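Local structure of glutathione S-transferase (Bombyx mori, 3AY8) at residues L75-G80 / Y86-Q91; R112-P117 / Q128-D133; S162-M167 / E198-A203. The protein probably catalyses the conjugation of glutathione to electrophilic substrates, acting as a homodimeric transferase with the cytosolic GST fold. All coordinates share one frame; numbering follows the deposited sequence.

Contact 1: L75-G80 / Y86-Q91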
loop_
_atom_site.group_PDB
_atom_site.type_symbol
_atom_site.label_atom_id
_atom_site.label_comp_id
_atom_site.label_asym_id
_atom_site.label_seq_id
_atom_site.Cartn_x
_atom_site.Cartn_y
_atom_site.Cartn_z
ATOM N N LEU A 75 -13.656 -8.246 5.387
ATOM C CA LEU A 75 -15.104 -8.041 5.479
ATOM C C LEU A 75 -15.860 -8.491 4.226
ATOM O O LEU A 75 -16.914 -9.132 4.330
ATOM C CB LEU A 75 -15.425 -6.569 5.783
ATOM C CG LEU A 75 -14.986 -6.018 7.137
ATOM C CD1 LEU A 75 -15.403 -4.553 7.265
ATOM C CD2 LEU A 75 -15.608 -6.830 8.269
ATOM N N ALA A 76 -15.331 -8.154 3.049
ATOM C CA ALA A 76 -15.995 -8.523 1.802
ATOM C C ALA A 76 -16.094 -10.053 1.629
ATOM O O ALA A 76 -17.166 -10.569 1.299
ATOM C CB ALA A 76 -15.322 -7.881 0.618
ATOM N N ASP A 77 -14.987 -10.766 1.870
ATOM C CA ASP A 77 -14.973 -12.232 1.764
ATOM C C ASP A 77 -15.742 -12.922 2.909
ATOM O O ASP A 77 -16.432 -13.905 2.677
ATOM C CB ASP A 77 -13.532 -12.775 1.675
ATOM C CG ASP A 77 -12.963 -12.741 0.254
ATOM O OD1 ASP A 77 -13.728 -12.520 -0.709
ATOM O OD2 ASP A 77 -11.736 -12.943 0.085
ATOM N N LYS A 78 -15.628 -12.403 4.131
ATOM C CA LYS A 78 -16.271 -13.048 5.275
ATOM C C LYS A 78 -17.797 -12.814 5.326
ATOM O O LYS A 78 -18.553 -13.746 5.608
ATOM C CB LYS A 78 -15.586 -12.641 6.591
ATOM C CG LYS A 78 -16.130 -13.334 7.841
ATOM C CD LYS A 78 -15.348 -14.576 8.208
ATOM C CE LYS A 78 -15.975 -15.291 9.401
ATOM N NZ LYS A 78 -15.776 -14.546 10.698
ATOM N N TYR A 79 -18.238 -11.593 5.025
ATOM C CA TYR A 79 -19.642 -11.204 5.220
ATOM C C TYR A 79 -20.392 -10.775 3.959
ATOM O O TYR A 79 -21.608 -10.577 4.005
ATOM C CB TYR A 79 -19.756 -10.132 6.320
ATOM C CG TYR A 79 -19.198 -10.599 7.647
ATOM C CD1 TYR A 79 -19.866 -11.564 8.406
ATOM C CD2 TYR A 79 -17.989 -10.105 8.127
ATOM C CE1 TYR A 79 -19.338 -12.027 9.616
ATOM C CE2 TYR A 79 -17.456 -10.548 9.333
ATOM C CZ TYR A 79 -18.139 -11.511 10.073
ATOM O OH TYR A 79 -17.616 -11.959 11.261
ATOM N N GLY A 80 -19.689 -10.649 2.837
ATOM C CA GLY A 80 -20.328 -10.290 1.567
ATOM C C GLY A 80 -21.410 -11.268 1.137
ATOM O O GLY A 80 -21.214 -12.480 1.187
ATOM N N TYR A 86 -15.969 -7.560 -4.128
ATOM C CA TYR A 86 -14.602 -8.085 -4.180
ATOM C C TYR A 86 -14.654 -9.415 -4.933
ATOM O O TYR A 86 -14.752 -10.464 -4.312
ATOM C CB TYR A 86 -14.067 -8.281 -2.760
ATOM C CG TYR A 86 -12.575 -8.536 -2.636
ATOM C CD1 TYR A 86 -11.649 -7.835 -3.421
ATOM C CD2 TYR A 86 -12.090 -9.450 -1.710
ATOM C CE1 TYR A 86 -10.284 -8.061 -3.297
ATOM C CE2 TYR A 86 -10.720 -9.687 -1.575
ATOM C CZ TYR A 86 -9.827 -8.983 -2.373
ATOM O OH TYR A 86 -8.476 -9.204 -2.244
ATOM N N PRO A 87 -14.611 -9.367 -6.279
ATOM C CA PRO A 87 -14.851 -10.591 -7.073
ATOM C C PRO A 87 -13.869 -11.720 -6.786
ATOM O O PRO A 87 -12.672 -11.472 -6.573
ATOM C CB PRO A 87 -14.732 -10.115 -8.520
ATOM C CG PRO A 87 -15.097 -8.654 -8.463
ATOM C CD PRO A 87 -14.512 -8.172 -7.134
ATOM N N LYS A 88 -14.388 -12.946 -6.779
ATOM C CA LYS A 88 -13.575 -14.113 -6.481
ATOM C C LYS A 88 -12.714 -14.534 -7.668
ATOM O O LYS A 88 -11.652 -15.115 -7.461
ATOM C CB LYS A 88 -14.433 -15.272 -5.972
ATOM C CG LYS A 88 -15.231 -14.904 -4.719
ATOM C CD LYS A 88 -15.701 -16.127 -3.942
ATOM C CE LYS A 88 -15.021 -16.208 -2.580
ATOM N NZ LYS A 88 -15.618 -15.208 -1.655
ATOM N N ASP A 89 -13.154 -14.231 -8.892
ATOM C CA ASP A 89 -12.326 -14.464 -10.097
ATOM C C ASP A 89 -10.937 -13.836 -9.873
ATOM O O ASP A 89 -10.844 -12.668 -9.474
ATOM C CB ASP A 89 -13.002 -13.879 -11.354
ATOM C CG ASP A 89 -12.107 -13.939 -12.607
ATOM O OD1 ASP A 89 -12.128 -14.969 -13.319
ATOM O OD2 ASP A 89 -11.395 -12.949 -12.902
ATOM N N LEU A 90 -9.877 -14.604 -10.131
ATOM C CA LEU A 90 -8.527 -14.194 -9.739
ATOM C C LEU A 90 -8.017 -12.973 -10.474
ATOM O O LEU A 90 -7.312 -12.167 -9.893
ATOM C CB LEU A 90 -7.522 -15.353 -9.868
ATOM C CG LEU A 90 -7.775 -16.512 -8.905
ATOM C CD1 LEU A 90 -6.754 -17.622 -9.115
ATOM C CD2 LEU A 90 -7.748 -16.007 -7.462
ATOM N N GLN A 91 -8.365 -12.851 -11.749
ATOM C CA GLN A 91 -7.964 -11.704 -12.546
ATOM C C GLN A 91 -8.752 -10.425 -12.186
ATOM O O GLN A 91 -8.159 -9.347 -12.055
ATOM C CB GLN A 91 -8.020 -12.038 -14.045
ATOM C CG GLN A 91 -7.106 -13.233 -14.425
ATOM C CD GLN A 91 -6.957 -13.465 -15.931
ATOM O OE1 GLN A 91 -7.672 -12.873 -16.747
ATOM N NE2 GLN A 91 -6.011 -14.333 -16.301
HETATM O O HOH W 1 -15.912 -11.136 -2.048
#
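D77, near the C-terminal end of helix 68-79, meets Y86 and K88 of the linker that carries a glutathione transferase chain from its thioredoxin-like N-terminal domain into the helical C-terminal domain. The D77 side chain leaves its helix with CG beside the backbone N (chi1 -84°), and from there the carboxylate reaches across to the linker. CG comes 3.9 Å from CD2 of the Y86 ring, and the carboxylate plane is turned 39° from that of the ring. OD1 touches the same ring atom and also accepts a weak bond from NZ of K88, at 3.4 Å, which makes a loose salt bridge. OD2 lies 3.8 Å from Y86 CE2, but its strong partner is R93, whose NH1 forms a salt bridge with it from helix 90-120. R93 also bonds Y86 O and makes a cation-pi contact with the Y86 ring; one arginine thus bonds to both segments. The K88 chain bends at chi3 and chi4, which brings NZ back toward the helix. Beside these charges the packing is apolar: A76 CB sits 3.6 Å from Y86 CB. The second subunit is close by, with its L90 packing on D77. A water bridges the two segments, donating to D77 OD1 at 2.9 Å and to Y86 O at 2.6 Å.

Contact 2: R112-P117 / Q128-D133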
loop_
_atom_site.group_PDB
_atom_site.type_symbol
_atom_site.label_atom_id
_atom_site.label_comp_id
_atom_site.label_asym_id
_atom_site.label_seq_id
_atom_site.Cartn_x
_atom_site.Cartn_y
_atom_site.Cartn_z
ATOM N N ARG A 112 -1.144 12.406 2.282
ATOM C CA ARG A 112 -0.532 12.493 3.596
ATOM C C ARG A 112 0.764 13.338 3.614
ATOM O O ARG A 112 0.986 14.098 4.553
ATOM C CB ARG A 112 -0.251 11.090 4.098
ATOM C CG ARG A 112 -0.220 10.985 5.580
ATOM C CD ARG A 112 0.250 9.592 5.996
ATOM N NE ARG A 112 0.068 9.410 7.431
ATOM C CZ ARG A 112 1.041 9.497 8.336
ATOM N NH1 ARG A 112 0.756 9.317 9.623
ATOM N NH2 ARG A 112 2.297 9.748 7.966
ATOM N N ALA A 113 1.598 13.191 2.584
ATOM C CA ALA A 113 2.836 13.984 2.446
ATOM C C ALA A 113 2.558 15.487 2.477
ATOM O O ALA A 113 3.355 16.264 2.999
ATOM C CB ALA A 113 3.581 13.610 1.175
ATOM N N ILE A 114 1.412 15.878 1.934
ATOM C CA ILE A 114 0.955 17.269 1.982
ATOM C C ILE A 114 0.321 17.628 3.333
ATOM O O ILE A 114 0.708 18.617 3.969
ATOM C CB ILE A 114 -0.035 17.553 0.831
ATOM C CG1 ILE A 114 0.700 17.506 -0.511
ATOM C CG2 ILE A 114 -0.780 18.912 1.022
ATOM C CD1 ILE A 114 -0.208 17.176 -1.700
ATOM N N CYS A 115 -0.631 16.813 3.784
ATOM C CA CYS A 115 -1.474 17.196 4.922
ATOM C C CYS A 115 -0.888 16.984 6.316
ATOM O O CYS A 115 -1.145 17.788 7.208
ATOM C CB CYS A 115 -2.852 16.542 4.828
ATOM S SG CYS A 115 -3.751 17.010 3.341
ATOM N N PHE A 116 -0.127 15.910 6.508
ATOM C CA PHE A 116 0.439 15.600 7.822
ATOM C C PHE A 116 1.368 16.704 8.365
ATOM O O PHE A 116 1.275 17.066 9.541
ATOM C CB PHE A 116 1.160 14.248 7.796
ATOM C CG PHE A 116 1.733 13.836 9.125
ATOM C CD1 PHE A 116 1.007 13.000 9.980
ATOM C CD2 PHE A 116 2.997 14.273 9.522
ATOM C CE1 PHE A 116 1.528 12.612 11.212
ATOM C CE2 PHE A 116 3.527 13.898 10.760
ATOM C CZ PHE A 116 2.792 13.063 11.604
ATOM N N PRO A 117 2.284 17.229 7.529
ATOM C CA PRO A 117 3.151 18.275 8.070
ATOM C C PRO A 117 2.408 19.575 8.362
ATOM O O PRO A 117 2.840 20.342 9.233
ATOM C CB PRO A 117 4.180 18.483 6.956
ATOM C CG PRO A 117 4.184 17.180 6.216
ATOM C CD PRO A 117 2.758 16.774 6.208
ATOM N N GLN A 128 5.158 22.988 -3.878
ATOM C CA GLN A 128 4.950 22.753 -5.303
ATOM C C GLN A 128 5.319 21.325 -5.713
ATOM O O GLN A 128 4.562 20.676 -6.433
ATOM C CB GLN A 128 5.704 23.779 -6.158
ATOM C CG GLN A 128 5.431 23.634 -7.662
ATOM C CD GLN A 128 4.005 24.009 -8.034
ATOM O OE1 GLN A 128 3.264 23.205 -8.611
ATOM N NE2 GLN A 128 3.608 25.225 -7.681
ATOM N N SER A 129 6.474 20.846 -5.253
ATOM C CA SER A 129 6.924 19.466 -5.510
ATOM C C SER A 129 5.897 18.408 -5.075
ATOM O O SER A 129 5.641 17.425 -5.782
ATOM C CB SER A 129 8.247 19.202 -4.790
ATOM O OG SER A 129 8.112 19.474 -3.395
ATOM N N LEU A 130 5.316 18.612 -3.902
ATOM C CA LEU A 130 4.303 17.694 -3.374
ATOM C C LEU A 130 3.008 17.738 -4.179
ATOM O O LEU A 130 2.347 16.703 -4.366
ATOM C CB LEU A 130 4.014 18.042 -1.924
ATOM C CG LEU A 130 5.214 17.916 -0.985
ATOM C CD1 LEU A 130 4.765 18.253 0.434
ATOM C CD2 LEU A 130 5.824 16.513 -1.053
ATOM N N LYS A 131 2.649 18.943 -4.629
ATOM C CA LYS A 131 1.457 19.169 -5.442
ATOM C C LYS A 131 1.605 18.443 -6.771
ATOM O O LYS A 131 0.697 17.732 -7.199
ATOM C CB LYS A 131 1.259 20.673 -5.675
ATOM C CG LYS A 131 0.062 21.053 -6.534
ATOM C CD LYS A 131 -0.071 22.577 -6.673
ATOM C CE LYS A 131 -1.305 22.938 -7.487
ATOM N NZ LYS A 131 -1.504 24.422 -7.558
ATOM N N ASP A 132 2.753 18.627 -7.422
ATOM C CA ASP A 132 3.033 17.950 -8.687
ATOM C C ASP A 132 3.014 16.431 -8.535
ATOM O O ASP A 132 2.523 15.722 -9.410
ATOM C CB ASP A 132 4.401 18.369 -9.221
ATOM C CG ASP A 132 4.460 19.829 -9.605
ATOM O OD1 ASP A 132 3.413 20.517 -9.606
ATOM O OD2 ASP A 132 5.576 20.300 -9.894
ATOM N N ASP A 133 3.578 15.948 -7.432
ATOM C CA ASP A 133 3.654 14.513 -7.157
ATOM C C ASP A 133 2.246 13.926 -7.051
ATOM O O ASP A 133 1.941 12.928 -7.701
ATOM C CB ASP A 133 4.451 14.266 -5.873
ATOM C CG ASP A 133 5.027 12.850 -5.791
ATOM O OD1 ASP A 133 5.053 12.125 -6.818
ATOM O OD2 ASP A 133 5.435 12.461 -4.678
#
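L130 pushes its side chain from helix 128-147 against A113 and I114 of helix 90-120, and the contact is made by apolar packing with no hydrogen bond between the segments. These are successive helices of the helical C-terminal domain of the glutathione transferase fold, packed here in a roughly antiparallel way: the N-to-C directions of the short segments differ by 140°, their axes 9.7 Å apart at the closest point. I114 has CG1 beside its backbone N and CG2 anti to it (chi1 -68°); this turns the longer branch to the neighbouring helix, where CG1 lies 3.6 Å from L130 CB. Its terminal CD1 carries on to the backbone of the other helix, 3.7 Å from L130 O. L130 runs the opposite way past it, its CG also beside the backbone N and its chain extended at chi2 (-178°). That extension delivers CD1 to within 3.5 Å of A113 O, while CD2 stands 4.3 Å from A113 CB. Each side chain thus reaches the main chain of its partner's helix. Nearby, D133 forms a salt bridge through OD1 with K110 NZ, a polar tie between the same two helices. I114 and K131 also touch W175, in the loop after helix 158-173, and on helix 90-120 the adjacent C115 packs against helices 158-173 and 196-213.

Contact 3: S162-M167 / E198-A203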
loop_
_atom_site.group_PDB
_atom_site.type_symbol
_atom_site.label_atom_id
_atom_site.label_comp_id
_atom_site.label_asym_id
_atom_site.label_seq_id
_atom_site.Cartn_x
_atom_site.Cartn_y
_atom_site.Cartn_z
ATOM N N SER A 162 -12.254 2.655 -0.847
ATOM C CA SER A 162 -10.955 3.117 -0.344
ATOM C C SER A 162 -10.471 4.383 -1.062
ATOM O O SER A 162 -10.050 5.353 -0.424
ATOM C CB SER A 162 -9.906 2.003 -0.477
ATOM O OG SER A 162 -10.141 0.983 0.494
ATOM N N ILE A 163 -10.517 4.363 -2.394
ATOM C CA ILE A 163 -10.052 5.496 -3.190
ATOM C C ILE A 163 -10.975 6.718 -3.003
ATOM O O ILE A 163 -10.508 7.845 -2.953
ATOM C CB ILE A 163 -9.843 5.093 -4.680
ATOM C CG1 ILE A 163 -8.718 4.038 -4.765
ATOM C CG2 ILE A 163 -9.476 6.296 -5.532
ATOM C CD1 ILE A 163 -8.441 3.481 -6.191
ATOM N N TYR A 164 -12.274 6.479 -2.835
ATOM C CA TYR A 164 -13.199 7.554 -2.472
ATOM C C TYR A 164 -12.842 8.186 -1.109
ATOM O O TYR A 164 -12.833 9.418 -0.971
ATOM C CB TYR A 164 -14.654 7.063 -2.541
ATOM C CG TYR A 164 -15.694 8.032 -2.022
ATOM C CD1 TYR A 164 -15.664 9.388 -2.382
ATOM C CD2 TYR A 164 -16.736 7.584 -1.196
ATOM C CE1 TYR A 164 -16.614 10.281 -1.908
ATOM C CE2 TYR A 164 -17.709 8.464 -0.726
ATOM C CZ TYR A 164 -17.632 9.820 -1.081
ATOM O OH TYR A 164 -18.582 10.706 -0.638
ATOM N N ALA A 165 -12.516 7.360 -0.116
ATOM C CA ALA A 165 -12.108 7.882 1.195
ATOM C C ALA A 165 -10.873 8.776 1.073
ATOM O O ALA A 165 -10.794 9.850 1.696
ATOM C CB ALA A 165 -11.860 6.737 2.190
ATOM N N SER A 166 -9.916 8.338 0.254
ATOM C CA SER A 166 -8.712 9.126 -0.004
ATOM C C SER A 166 -9.031 10.442 -0.739
ATOM O O SER A 166 -8.673 11.534 -0.263
ATOM C CB SER A 166 -7.709 8.297 -0.809
ATOM O OG SER A 166 -7.170 7.237 -0.026
ATOM N N MET A 167 -9.697 10.326 -1.889
ATOM C CA MET A 167 -10.027 11.486 -2.736
ATOM C C MET A 167 -10.901 12.521 -2.023
ATOM O O MET A 167 -10.687 13.717 -2.164
ATOM C CB MET A 167 -10.726 11.038 -4.033
ATOM C CG MET A 167 -9.795 10.467 -5.076
ATOM S SD MET A 167 -8.410 11.554 -5.469
ATOM C CE MET A 167 -9.209 13.103 -5.951
ATOM N N GLU A 198 -21.739 10.063 5.556
ATOM C CA GLU A 198 -20.992 9.801 6.738
ATOM C C GLU A 198 -19.520 9.993 6.399
ATOM O O GLU A 198 -18.799 10.594 7.135
ATOM C CB GLU A 198 -21.304 8.388 7.236
ATOM C CG GLU A 198 -20.536 7.859 8.398
ATOM C CD GLU A 198 -20.948 6.438 8.775
ATOM O OE1 GLU A 198 -21.008 5.578 7.922
ATOM O OE2 GLU A 198 -21.206 6.195 9.936
ATOM N N ASN A 199 -19.102 9.519 5.245
ATOM C CA ASN A 199 -17.724 9.772 4.810
ATOM C C ASN A 199 -17.444 11.251 4.570
ATOM O O ASN A 199 -16.418 11.779 5.011
ATOM C CB ASN A 199 -17.391 8.990 3.545
ATOM C CG ASN A 199 -16.050 9.396 2.972
ATOM O OD1 ASN A 199 -15.014 9.081 3.532
ATOM N ND2 ASN A 199 -16.076 10.164 1.896
ATOM N N GLU A 200 -18.358 11.913 3.866
ATOM C CA GLU A 200 -18.207 13.338 3.543
ATOM C C GLU A 200 -18.071 14.213 4.785
ATOM O O GLU A 200 -17.305 15.192 4.794
ATOM C CB GLU A 200 -19.382 13.815 2.679
ATOM C CG GLU A 200 -19.385 13.251 1.258
ATOM C CD GLU A 200 -18.235 13.789 0.404
ATOM O OE1 GLU A 200 -17.742 14.894 0.702
ATOM O OE2 GLU A 200 -17.821 13.114 -0.562
ATOM N N ASP A 201 -18.795 13.860 5.848
ATOM C CA ASP A 201 -18.725 14.625 7.102
ATOM C C ASP A 201 -17.349 14.517 7.749
ATOM O O ASP A 201 -16.796 15.522 8.213
ATOM C CB ASP A 201 -19.817 14.176 8.088
ATOM C CG ASP A 201 -21.192 14.681 7.700
ATOM O OD1 ASP A 201 -21.291 15.835 7.230
ATOM O OD2 ASP A 201 -22.176 13.929 7.847
ATOM N N GLY A 202 -16.798 13.301 7.797
ATOM C CA GLY A 202 -15.446 13.101 8.343
ATOM C C GLY A 202 -14.369 13.762 7.484
ATOM O O GLY A 202 -13.409 14.346 8.008
ATOM N N ALA A 203 -14.518 13.649 6.165
ATOM C CA ALA A 203 -13.604 14.303 5.219
ATOM C C ALA A 203 -13.602 15.823 5.418
ATOM O O ALA A 203 -12.549 16.449 5.418
ATOM C CB ALA A 203 -13.972 13.939 3.766
#
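Y164 and E200 join two helices of the all-helical C-terminal domain of the glutathione transferase fold, 158-173 and 196-213, whose short segments cross at -33° with their axes 10.2 Å apart. The direct hydrogen bond between them runs from Y164 OH to E200 OE2 and is short, at 2.5 Å. OE2 receives it through its anti lone pair, on the side away from the other carboxylate oxygen, and lies at the ring edge near the ring plane. A bend at chi2 of E200 folds the carboxylate back to the phenol; ring and carboxylate planes stand 40° apart. The second interaction is an amide-on-ring contact. N199 ND2 rests over one face of Y164, 3.3 Å above its plane but displaced to the rim, with CZ its nearest ring atom. Amide and ring planes differ by 54°. The amide is held by hydrogen bonds beyond the segments: ND2 to S168 OG, further along helix 158-173, and OD1 from R16 NH2 of helix 13-25, which bonds A165 O as well. The N-terminal domain is thereby tied to both helices. Van der Waals packing completes the contact, with Y164 also covered by L20 and by I187 and C190 of helix 181-190. On the A165 side, N199 OD1 approaches the helix backbone itself, 3.9 Å from A165 CA.

The three contacts follow one another along the chain, each closing before the next opens. Contact 1 lies at the passage between the domains and beside the second subunit, whereas contacts 2 and 3 belong to the helical C-terminal domain. Contacts 1 and 2 share helix 90-120, near its start and toward its end, with their centres about 33 Å apart on opposite sides of the chain's centre. Contact 3 is the buried one, its centre about 6 Å from that of the chain, about 22 Å from that of contact 1 and about 18 Å from that of contact 2. Helix 128-147 of contact 2 is followed in the chain by helix 158-173 of contact 3. None touches another: they are separate contacts at the domain junction, in a peripheral helix pair and in the buried middle.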